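Long-range contact in TRAP dicarboxylate transporter-DctP subunit (Desulfovibrio salexigens, PDB 4N6D), which probably captures an organic-acid solute in the periplasm and delivers it to a TRAP-type membrane transporter: residues A[141-146]-A[261-266]. Residues are numbered along the deposited sequence; the frame is centred on the assembly and turned at random.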
# COMPACT_ATOMS: atom_id res chain seq x y z
N VAL A 141 12.64 -8.43 9.12
CA VAL A 141 11.83 -7.43 8.45
C VAL A 141 12.64 -6.14 8.36
O VAL A 141 12.91 -5.50 9.39
CB VAL A 141 10.50 -7.20 9.17
CG1 VAL A 141 9.72 -6.10 8.49
CG2 VAL A 141 9.69 -8.51 9.20
N LEU A 142 13.07 -5.78 7.15
CA LEU A 142 13.97 -4.65 6.96
C LEU A 142 13.22 -3.32 6.98
O LEU A 142 13.77 -2.32 7.45
CB LEU A 142 14.73 -4.75 5.63
CG LEU A 142 15.73 -5.90 5.62
CD1 LEU A 142 16.31 -6.01 4.23
CD2 LEU A 142 16.80 -5.64 6.63
N THR A 143 12.03 -3.30 6.40
CA THR A 143 11.15 -2.12 6.46
C THR A 143 9.75 -2.55 6.04
O THR A 143 9.54 -3.68 5.61
CB THR A 143 11.65 -0.91 5.60
OG1 THR A 143 10.92 0.27 5.98
CG2 THR A 143 11.46 -1.16 4.13
N MET A 144 8.79 -1.66 6.22
CA MET A 144 7.44 -1.86 5.71
C MET A 144 6.95 -0.53 5.22
O MET A 144 7.45 0.52 5.62
CB MET A 144 6.50 -2.38 6.79
CG MET A 144 6.97 -3.72 7.36
SD MET A 144 5.85 -4.28 8.63
CE MET A 144 4.63 -5.08 7.61
N PHE A 145 5.96 -0.57 4.33
CA PHE A 145 5.34 0.65 3.84
C PHE A 145 4.01 0.33 3.18
O PHE A 145 3.66 -0.83 3.03
CB PHE A 145 6.26 1.39 2.87
CG PHE A 145 6.79 0.54 1.77
CD1 PHE A 145 6.02 0.26 0.66
CD2 PHE A 145 8.07 0.03 1.84
CE1 PHE A 145 6.52 -0.55 -0.36
CE2 PHE A 145 8.58 -0.77 0.81
CZ PHE A 145 7.80 -1.07 -0.28
N ALA A 146 3.28 1.36 2.82
CA ALA A 146 1.95 1.20 2.24
C ALA A 146 1.80 2.08 1.02
O ALA A 146 2.42 3.14 0.91
CB ALA A 146 0.87 1.56 3.24
N GLU A 261 13.17 4.83 8.92
CA GLU A 261 13.51 5.86 7.95
C GLU A 261 12.94 5.50 6.59
O GLU A 261 12.40 6.34 5.88
CB GLU A 261 15.02 6.01 7.79
CG GLU A 261 15.78 6.45 9.01
CD GLU A 261 17.22 6.82 8.69
OE1 GLU A 261 17.52 7.04 7.50
OE2 GLU A 261 18.04 6.90 9.64
N GLN A 262 13.11 4.24 6.18
CA GLN A 262 12.69 3.84 4.85
C GLN A 262 11.16 3.79 4.74
O GLN A 262 10.61 4.06 3.66
CB GLN A 262 13.34 2.51 4.44
CG GLN A 262 13.16 2.14 2.99
CD GLN A 262 13.91 3.06 2.07
OE1 GLN A 262 14.76 3.81 2.50
NE2 GLN A 262 13.62 2.97 0.78
N ALA A 263 10.49 3.44 5.82
CA ALA A 263 9.03 3.49 5.85
C ALA A 263 8.57 4.93 5.55
O ALA A 263 7.71 5.18 4.69
CB ALA A 263 8.50 3.02 7.21
N GLU A 264 9.15 5.89 6.28
CA GLU A 264 8.83 7.31 6.08
C GLU A 264 9.21 7.79 4.69
O GLU A 264 8.44 8.47 4.03
CB GLU A 264 9.53 8.18 7.13
CG GLU A 264 9.21 9.65 7.02
CD GLU A 264 9.74 10.47 8.19
OE1 GLU A 264 10.00 9.91 9.26
OE2 GLU A 264 9.89 11.69 8.02
N TRP A 265 10.40 7.43 4.24
CA TRP A 265 10.88 7.90 2.95
C TRP A 265 9.95 7.45 1.84
O TRP A 265 9.63 8.22 0.92
CB TRP A 265 12.30 7.41 2.65
CG TRP A 265 12.83 8.05 1.43
CD1 TRP A 265 13.58 9.18 1.37
CD2 TRP A 265 12.61 7.64 0.07
NE1 TRP A 265 13.85 9.51 0.05
CE2 TRP A 265 13.26 8.57 -0.76
CE3 TRP A 265 11.93 6.58 -0.52
CZ2 TRP A 265 13.26 8.46 -2.15
CZ3 TRP A 265 11.93 6.48 -1.90
CH2 TRP A 265 12.57 7.42 -2.69
N THR A 266 9.53 6.19 1.92
CA THR A 266 8.68 5.61 0.89
C THR A 266 7.30 6.25 0.87
O THR A 266 6.74 6.58 -0.20
CB THR A 266 8.54 4.09 1.07
OG1 THR A 266 9.84 3.48 0.99
CG2 THR A 266 7.67 3.50 0.01
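Phe145 and Ala263 mark the nearest backbone approach, CA to CA 5.1 Å, between strand 141-146 and helix segment 261-266, which run alongside each other in the same N-to-C sense. Their axes are inclined by 27° and come within 7.0 Å. Alanine suits this close approach, having only CB beyond the backbone: Ala263 CB sits 3.1 Å from Met144 O, a tight fit, while Ala263 CA makes a CA-H...O contact with the same oxygen. Met144 O is buried with no hydrogen-bond partner, and the CA-H...O contact, with an angle of only 124° at the hydrogen, can offset little of that.

Thr143 and Phe145 point toward the helix, whereas Met144 between them points away, its long apolar chain suited to the Leu124 and Tyr128 side chains of helix 117-131. Thr143 OG1 is anti to the backbone N, facing the helix, where it hydrogen-bonds to Gly259 O, one helical turn before Ala263; the 3.2 Å approach of Thr143 OG1 to Ala263 N is too poorly angled to be a bond. Thr143 CG2 meets Gln262 CG at 3.9 Å. The Gln262 chain then bends at chi2 (68°), and its amide lies away from the strand, NE2 bonded to Gln47 OE1 and OE1 to Arg50 NH1. Further along, Thr266 lays CG2 over one face of the Phe145 ring in a CH-pi contact, 3.9 Å from the centroid and displaced toward the CG side. The flat phenyl suits this place, offering a face to the methyl and also meeting the Phe235 ring. Threonine serves both needs: its methyl packs on the ring while Thr266 OG1 bonds back to Gln262 O at 2.8 Å; Thr266 N reaches that oxygen from the opposite face of the carbonyl plane.

The contact thus joins the long helix 249-285 to an outermost strand of the five-stranded sheet of this periplasmic binding protein fold. Strand 234-240 pairs with 141-146, and helix 43-58 touches Phe145, Gln262 and Thr266.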